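Local coordinates for protein 3,4-dihydroxy-2-butanone 4-phosphate synthase (Candida albicans, PDB 1TKS) that converts D-ribulose 5-phosphate into formate and 3,4-dihydroxy-2-butanone 4-phosphate, a building block of riboflavin, at residues N68-P73 against Q121-P126; V58-S63 against R111-P116. One frame throughout, in Å; residues are numbered along the deposited sequence.

Contact 1. Residues N68-P73 against Q121-P126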
ATOM      1  N   ASN B  68      -2.049  10.981  19.145  1.00 13.20           N
ATOM      2  CA  ASN B  68      -1.440  10.898  20.469  1.00 13.92           C
ATOM      3  C   ASN B  68      -2.325  10.102  21.428  1.00 13.93           C
ATOM      4  O   ASN B  68      -1.831   9.293  22.218  1.00 13.71           O
ATOM      5  CB  ASN B  68      -1.185  12.297  21.050  1.00 14.97           C
ATOM      6  CG  ASN B  68      -0.051  13.031  20.343  1.00 16.77           C
ATOM      7  OD1 ASN B  68       0.845  12.411  19.769  1.00 17.77           O
ATOM      8  ND2 ASN B  68      -0.077  14.358  20.404  1.00 17.82           N
ATOM      9  N   GLN B  69      -3.634  10.329  21.358  1.00 14.82           N
ATOM     10  CA  GLN B  69      -4.573   9.625  22.229  1.00 15.53           C
ATOM     11  C   GLN B  69      -4.538   8.123  21.971  1.00 14.79           C
ATOM     12  O   GLN B  69      -4.611   7.320  22.904  1.00 15.60           O
ATOM     13  CB  GLN B  69      -6.000  10.147  22.016  1.00 17.74           C
ATOM     14  CG  GLN B  69      -7.024   9.525  22.957  1.00 22.30           C
ATOM     15  CD  GLN B  69      -8.414  10.115  22.796  1.00 26.12           C
ATOM     16  OE1 GLN B  69      -9.087   9.888  21.789  1.00 29.25           O
ATOM     17  NE2 GLN B  69      -8.850  10.884  23.789  1.00 28.04           N
ATOM     18  N   LEU B  70      -4.418   7.749  20.700  1.00 13.65           N
ATOM     19  CA  LEU B  70      -4.377   6.344  20.311  1.00 13.51           C
ATOM     20  C   LEU B  70      -2.976   5.749  20.416  1.00 14.04           C
ATOM     21  O   LEU B  70      -2.776   4.573  20.117  1.00 13.81           O
ATOM     22  CB  LEU B  70      -4.894   6.185  18.879  1.00 14.73           C
ATOM     23  CG  LEU B  70      -6.371   6.524  18.654  1.00 14.52           C
ATOM     24  CD1 LEU B  70      -6.700   6.428  17.173  1.00 15.55           C
ATOM     25  CD2 LEU B  70      -7.242   5.573  19.464  1.00 17.63           C
ATOM     26  N   GLU B  71      -2.019   6.563  20.852  1.00 14.04           N
ATOM     27  CA  GLU B  71      -0.631   6.137  20.994  1.00 16.03           C
ATOM     28  C   GLU B  71      -0.034   5.690  19.665  1.00 15.91           C
ATOM     29  O   GLU B  71       0.541   4.607  19.556  1.00 17.00           O
ATOM     30  CB  GLU B  71      -0.511   5.012  22.027  1.00 17.24           C
ATOM     31  CG  GLU B  71      -0.902   5.435  23.434  1.00 19.95           C
ATOM     32  CD  GLU B  71      -0.658   4.347  24.466  1.00 22.01           C
ATOM     33  OE1 GLU B  71      -0.966   4.579  25.652  1.00 24.34           O
ATOM     34  OE2 GLU B  71      -0.162   3.265  24.088  1.00 23.80           O
ATOM     35  N   LEU B  72      -0.189   6.539  18.656  1.00 14.78           N
ATOM     36  CA  LEU B  72       0.342   6.278  17.325  1.00 14.66           C
ATOM     37  C   LEU B  72       1.416   7.330  17.054  1.00 15.48           C
ATOM     38  O   LEU B  72       1.176   8.323  16.367  1.00 15.71           O
ATOM     39  CB  LEU B  72      -0.776   6.376  16.280  1.00 13.50           C
ATOM     40  CG  LEU B  72      -1.864   5.298  16.345  1.00 12.43           C
ATOM     41  CD1 LEU B  72      -2.978   5.623  15.353  1.00 11.99           C
ATOM     42  CD2 LEU B  72      -1.253   3.935  16.040  1.00 13.93           C
ATOM     43  N   PRO B  73       2.621   7.127  17.610  1.00 16.85           N
ATOM     44  CA  PRO B  73       3.721   8.075  17.420  1.00 17.44           C
ATOM     45  C   PRO B  73       4.326   8.024  16.023  1.00 16.81           C
ATOM     46  O   PRO B  73       4.134   7.056  15.285  1.00 16.86           O
ATOM     47  CB  PRO B  73       4.717   7.659  18.497  1.00 17.68           C
ATOM     48  CG  PRO B  73       4.543   6.177  18.539  1.00 18.12           C
ATOM     49  CD  PRO B  73       3.031   6.021  18.494  1.00 18.32           C
ATOM     50  N   GLN B 121      -4.977   0.277  23.199  1.00 16.52           N
ATOM     51  CA  GLN B 121      -4.830  -1.177  23.251  1.00 15.27           C
ATOM     52  C   GLN B 121      -5.709  -1.949  22.270  1.00 15.21           C
ATOM     53  O   GLN B 121      -5.583  -3.165  22.147  1.00 15.53           O
ATOM     54  CB  GLN B 121      -5.077  -1.691  24.678  1.00 18.15           C
ATOM     55  CG  GLN B 121      -6.489  -1.486  25.229  1.00 20.08           C
ATOM     56  CD  GLN B 121      -6.699  -0.126  25.886  1.00 22.86           C
ATOM     57  OE1 GLN B 121      -7.725   0.110  26.529  1.00 25.93           O
ATOM     58  NE2 GLN B 121      -5.732   0.773  25.727  1.00 20.45           N
ATOM     59  N   ASP B 122      -6.588  -1.241  21.567  1.00 12.75           N
ATOM     60  CA  ASP B 122      -7.476  -1.872  20.601  1.00 12.15           C
ATOM     61  C   ASP B 122      -6.753  -2.145  19.285  1.00 12.37           C
ATOM     62  O   ASP B 122      -7.273  -2.855  18.424  1.00 12.78           O
ATOM     63  CB  ASP B 122      -8.687  -0.975  20.323  1.00 13.10           C
ATOM     64  CG  ASP B 122      -9.570  -0.775  21.545  1.00 15.11           C
ATOM     65  OD1 ASP B 122     -10.458   0.099  21.483  1.00 15.84           O
ATOM     66  OD2 ASP B 122      -9.379  -1.487  22.556  1.00 16.66           O
ATOM     67  N   PHE B 123      -5.555  -1.587  19.126  1.00 12.01           N
ATOM     68  CA  PHE B 123      -4.810  -1.773  17.883  1.00 11.95           C
ATOM     69  C   PHE B 123      -3.519  -2.567  18.002  1.00 12.81           C
ATOM     70  O   PHE B 123      -2.843  -2.555  19.035  1.00 13.97           O
ATOM     71  CB  PHE B 123      -4.497  -0.417  17.242  1.00 12.13           C
ATOM     72  CG  PHE B 123      -5.716   0.421  16.968  1.00 12.55           C
ATOM     73  CD1 PHE B 123      -6.303   1.171  17.984  1.00 13.70           C
ATOM     74  CD2 PHE B 123      -6.288   0.446  15.701  1.00 11.47           C
ATOM     75  CE1 PHE B 123      -7.444   1.935  17.741  1.00 12.69           C
ATOM     76  CE2 PHE B 123      -7.428   1.207  15.448  1.00 11.90           C
ATOM     77  CZ  PHE B 123      -8.009   1.953  16.470  1.00 12.89           C
ATOM     78  N   ILE B 124      -3.197  -3.265  16.918  1.00 13.63           N
ATOM     79  CA  ILE B 124      -1.980  -4.055  16.816  1.00 13.25           C
ATOM     80  C   ILE B 124      -1.021  -3.256  15.952  1.00 12.77           C
ATOM     81  O   ILE B 124      -1.407  -2.721  14.909  1.00 11.49           O
ATOM     82  CB  ILE B 124      -2.237  -5.415  16.132  1.00 15.72           C
ATOM     83  CG1 ILE B 124      -3.233  -6.234  16.955  1.00 16.02           C
ATOM     84  CG2 ILE B 124      -0.928  -6.182  15.982  1.00 16.09           C
ATOM     85  CD1 ILE B 124      -3.738  -7.469  16.244  1.00 17.73           C
ATOM     86  N   LYS B 125       0.225  -3.171  16.399  1.00 10.99           N
ATOM     87  CA  LYS B 125       1.264  -2.436  15.690  1.00 12.00           C
ATOM     88  C   LYS B 125       2.504  -3.324  15.589  1.00 11.43           C
ATOM     89  O   LYS B 125       2.901  -3.957  16.566  1.00 12.45           O
ATOM     90  CB  LYS B 125       1.591  -1.150  16.457  1.00 12.90           C
ATOM     91  CG  LYS B 125       0.402  -0.196  16.564  1.00 13.94           C
ATOM     92  CD  LYS B 125       0.648   0.937  17.546  1.00 18.93           C
ATOM     93  CE  LYS B 125       0.759   0.433  18.977  1.00 19.98           C
ATOM     94  NZ  LYS B 125       0.767   1.560  19.950  1.00 23.39           N
ATOM     95  N   PRO B 126       3.115  -3.405  14.395  1.00 10.79           N
ATOM     96  CA  PRO B 126       2.705  -2.727  13.160  1.00 11.03           C
ATOM     97  C   PRO B 126       1.442  -3.329  12.555  1.00 10.71           C
ATOM     98  O   PRO B 126       0.923  -4.340  13.042  1.00  9.99           O
ATOM     99  CB  PRO B 126       3.923  -2.897  12.254  1.00 10.86           C
ATOM    100  CG  PRO B 126       4.473  -4.210  12.690  1.00 12.80           C
ATOM    101  CD  PRO B 126       4.391  -4.112  14.196  1.00 10.97           C
TER
HETATM  102  O   HOH W   1      -2.211   1.831  19.571  1.00 20.20           O
HETATM  103  O   HOH W   2       2.589   3.437  21.076  1.00 42.97           O
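K125 reaches the backbone of E71 directly and that of L70 through a water, and its side chain can be followed atom by atom. CB points toward 68-73; with CG anti to the carbonyl carbon (chi1 -62°) the chain sets off in that direction. CD then passes L72, with L72 CD2 3.9 Å from K125 CD. A bend at chi3 (-67°) carries CE and NZ past this leucine to the main chain. There K125 NZ donates to E71 O at 3.1 Å, lying 20° off the carbonyl plane. Two waters complete the grip: water 1 accepts from K125 NZ and donates to L70 O, at 2.9 Å from that oxygen, while water 2 accepts from K125 NZ and donates to E71 O. The ammonium therefore gives three bonds, and E71 O receives two. The carboxylate of E71 adds only a distant opposite charge, E71 OE2 lying 4.6 Å from K125 NZ. On the apolar side of the contact, L70 CD2 meets F123 CE1 at 4.0 Å, approaching the ring obliquely; F93 meets the same ring edge-to-face. L76 of the second subunit also packs on K125. The two carbonyls that the lysine holds, one of them only through water, belong to the Schellman motif that ends helix 64-69, where E71 takes a positive phi and E71 N bonds back to N68 O.

Contact 2. Residues V58-S63 against R111-P116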
ATOM      1  N   VAL B  58      -2.795   2.849   1.193  1.00  7.08           N
ATOM      2  CA  VAL B  58      -3.874   3.570   1.864  1.00  8.41           C
ATOM      3  C   VAL B  58      -3.501   4.174   3.210  1.00  7.70           C
ATOM      4  O   VAL B  58      -3.073   3.472   4.131  1.00  8.27           O
ATOM      5  CB  VAL B  58      -5.113   2.655   2.025  1.00  8.03           C
ATOM      6  CG1 VAL B  58      -6.241   3.408   2.709  1.00  8.80           C
ATOM      7  CG2 VAL B  58      -5.578   2.174   0.649  1.00  9.15           C
ATOM      8  N   CYS B  59      -3.689   5.487   3.309  1.00  7.34           N
ATOM      9  CA  CYS B  59      -3.363   6.245   4.509  1.00  7.42           C
ATOM     10  C   CYS B  59      -4.591   6.810   5.208  1.00  7.94           C
ATOM     11  O   CYS B  59      -5.620   7.070   4.581  1.00  7.29           O
ATOM     12  CB  CYS B  59      -2.400   7.378   4.148  1.00  7.85           C
ATOM     13  SG  CYS B  59      -0.819   6.806   3.463  1.00  9.65           S
ATOM     14  N   VAL B  60      -4.468   7.005   6.517  1.00  8.43           N
ATOM     15  CA  VAL B  60      -5.565   7.530   7.305  1.00  8.13           C
ATOM     16  C   VAL B  60      -5.154   8.781   8.076  1.00  8.14           C
ATOM     17  O   VAL B  60      -4.588   8.700   9.166  1.00  6.29           O
ATOM     18  CB  VAL B  60      -6.102   6.462   8.289  1.00  7.81           C
ATOM     19  CG1 VAL B  60      -7.184   7.062   9.176  1.00  7.58           C
ATOM     20  CG2 VAL B  60      -6.666   5.276   7.507  1.00  7.57           C
ATOM     21  N   PRO B  61      -5.409   9.962   7.492  1.00  8.40           N
ATOM     22  CA  PRO B  61      -5.066  11.227   8.148  1.00  8.83           C
ATOM     23  C   PRO B  61      -5.844  11.372   9.455  1.00  8.86           C
ATOM     24  O   PRO B  61      -7.055  11.148   9.490  1.00  9.95           O
ATOM     25  CB  PRO B  61      -5.486  12.266   7.117  1.00  9.03           C
ATOM     26  CG  PRO B  61      -5.179  11.585   5.835  1.00  9.61           C
ATOM     27  CD  PRO B  61      -5.724  10.186   6.068  1.00  9.13           C
ATOM     28  N   LEU B  62      -5.134  11.736  10.519  1.00  9.06           N
ATOM     29  CA  LEU B  62      -5.721  11.943  11.838  1.00 10.99           C
ATOM     30  C   LEU B  62      -5.073  13.195  12.404  1.00 10.69           C
ATOM     31  O   LEU B  62      -3.984  13.576  11.976  1.00 10.68           O
ATOM     32  CB  LEU B  62      -5.395  10.771  12.768  1.00 11.59           C
ATOM     33  CG  LEU B  62      -5.852   9.377  12.350  1.00 14.81           C
ATOM     34  CD1 LEU B  62      -5.211   8.340  13.259  1.00 15.35           C
ATOM     35  CD2 LEU B  62      -7.368   9.298  12.413  1.00 14.83           C
ATOM     36  N   SER B  63      -5.725  13.852  13.354  1.00 10.88           N
ATOM     37  CA  SER B  63      -5.109  15.029  13.939  1.00 10.40           C
ATOM     38  C   SER B  63      -3.999  14.531  14.860  1.00 11.10           C
ATOM     39  O   SER B  63      -4.039  13.393  15.331  1.00 11.04           O
ATOM     40  CB  SER B  63      -6.130  15.831  14.749  1.00 10.36           C
ATOM     41  OG  SER B  63      -6.619  15.059  15.835  1.00 11.94           O
ATOM     42  N   ARG B 111     -12.207   2.907  10.169  1.00  9.77           N
ATOM     43  CA  ARG B 111     -13.358   3.407  10.915  1.00 10.11           C
ATOM     44  C   ARG B 111     -13.016   3.452  12.404  1.00 10.15           C
ATOM     45  O   ARG B 111     -13.428   4.369  13.122  1.00 10.92           O
ATOM     46  CB  ARG B 111     -14.585   2.512  10.691  1.00  8.66           C
ATOM     47  CG  ARG B 111     -15.105   2.473   9.250  1.00  9.61           C
ATOM     48  CD  ARG B 111     -16.510   1.872   9.178  1.00  8.75           C
ATOM     49  NE  ARG B 111     -16.569   0.524   9.746  1.00  8.83           N
ATOM     50  CZ  ARG B 111     -16.225  -0.585   9.096  1.00  8.26           C
ATOM     51  NH1 ARG B 111     -15.797  -0.524   7.839  1.00  8.58           N
ATOM     52  NH2 ARG B 111     -16.295  -1.759   9.710  1.00  8.96           N
ATOM     53  N   SER B 112     -12.254   2.464  12.859  1.00  8.70           N
ATOM     54  CA  SER B 112     -11.862   2.386  14.260  1.00  9.62           C
ATOM     55  C   SER B 112     -10.943   3.536  14.660  1.00  9.67           C
ATOM     56  O   SER B 112     -11.001   4.021  15.792  1.00  9.96           O
ATOM     57  CB  SER B 112     -11.191   1.040  14.538  1.00  9.53           C
ATOM     58  OG  SER B 112     -12.098  -0.026  14.297  1.00 10.68           O
ATOM     59  N   LEU B 113     -10.094   3.983  13.743  1.00 10.16           N
ATOM     60  CA  LEU B 113      -9.215   5.096  14.080  1.00  9.59           C
ATOM     61  C   LEU B 113     -10.043   6.362  14.260  1.00  9.53           C
ATOM     62  O   LEU B 113      -9.665   7.258  15.012  1.00  9.66           O
ATOM     63  CB  LEU B 113      -8.154   5.294  12.991  1.00  8.46           C
ATOM     64  CG  LEU B 113      -7.094   4.186  12.935  1.00  8.81           C
ATOM     65  CD1 LEU B 113      -6.375   4.214  11.597  1.00  9.82           C
ATOM     66  CD2 LEU B 113      -6.110   4.356  14.087  1.00  9.11           C
ATOM     67  N   ALA B 114     -11.185   6.435  13.583  1.00  9.94           N
ATOM     68  CA  ALA B 114     -12.035   7.614  13.708  1.00  8.61           C
ATOM     69  C   ALA B 114     -12.951   7.540  14.933  1.00 10.37           C
ATOM     70  O   ALA B 114     -13.301   8.567  15.511  1.00 11.45           O
ATOM     71  CB  ALA B 114     -12.870   7.795  12.444  1.00  9.65           C
ATOM     72  N   ASN B 115     -13.324   6.325  15.333  1.00 10.96           N
ATOM     73  CA  ASN B 115     -14.223   6.120  16.474  1.00 13.19           C
ATOM     74  C   ASN B 115     -13.678   6.682  17.788  1.00 13.20           C
ATOM     75  O   ASN B 115     -12.634   6.254  18.270  1.00 13.71           O
ATOM     76  CB  ASN B 115     -14.519   4.627  16.646  1.00 13.74           C
ATOM     77  CG  ASN B 115     -15.751   4.372  17.493  1.00 14.46           C
ATOM     78  OD1 ASN B 115     -15.935   4.983  18.546  1.00 16.07           O
ATOM     79  ND2 ASN B 115     -16.600   3.456  17.041  1.00 17.77           N
ATOM     80  N   PRO B 116     -14.398   7.644  18.391  1.00 15.01           N
ATOM     81  CA  PRO B 116     -13.995   8.275  19.654  1.00 16.99           C
ATOM     82  C   PRO B 116     -13.840   7.303  20.818  1.00 17.42           C
ATOM     83  O   PRO B 116     -13.126   7.586  21.777  1.00 17.63           O
ATOM     84  CB  PRO B 116     -15.114   9.283  19.918  1.00 17.08           C
ATOM     85  CG  PRO B 116     -15.642   9.586  18.568  1.00 18.88           C
ATOM     86  CD  PRO B 116     -15.647   8.239  17.890  1.00 16.05           C
TER
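A helix packs on a strand here: L113, in the last turn of helix 103-114, lies against V60 and L62 of strand 59-63, which pairs in parallel with strand 129-134 and also bonds through C59 to I164 of strand 162-166. Being two residues apart on an extended strand, V60 and L62 both direct their side chains toward the helix, and P61 between them packs on I164 instead. One leucine meets both. Its CG stands anti to the carbonyl carbon (chi1 -70°), and the fork at its end divides between the two strand residues. L113 CD1 takes the V60 side, 3.8 Å from V60 CG1 and 4.0 Å from V60 CB, so it touches one methyl and the branch point of the valine. L113 CD2 turns to the other neighbour and comes within 4.2 Å of L62 CD1. V60 meets the leucine at a slant, whereas L62 crosses it at about a right angle. All three side chains are buried and the side-chain packing is apolar; I129 of strand 129-134 touches both V60 and L113, joining the second strand to the packing. R66 NH2 bonds to A114 O and weakly to L113 O, holding the end of the helix, while S63 OG, at the N-cap of helix 64-69, accepts from R66 N. The side chain of L62 lies about 7 Å from that of T146, which probably binds ribulose 5-phosphate, which places this packing probably close to the substrate pocket. The other methyl of L62 rests at the base of L113: L62 CD2 is 4.1 Å from L113 CB and 4.0 Å from the backbone oxygen L113 O.

From the N terminus the chain runs through strand 59-63, helix 64-69 and its Schellman end, then, after the segment 68-73, through strand 91-93 to helix 103-114 and strand 123-124. Contact 2 closes the loop from the strand to the end of helix 103-114; contact 1 closes a later one, from the end of helix 64-69 to strand 123-124. The segments alternate, so the two loops cross instead of nesting. They meet at L113: its CD2 lies 3.6 Å from L72 CD1 and 3.7 Å from F123 CE2. Strand 59-63, the helix and the outlying antiparallel pair are thereby joined through the side chain of L113.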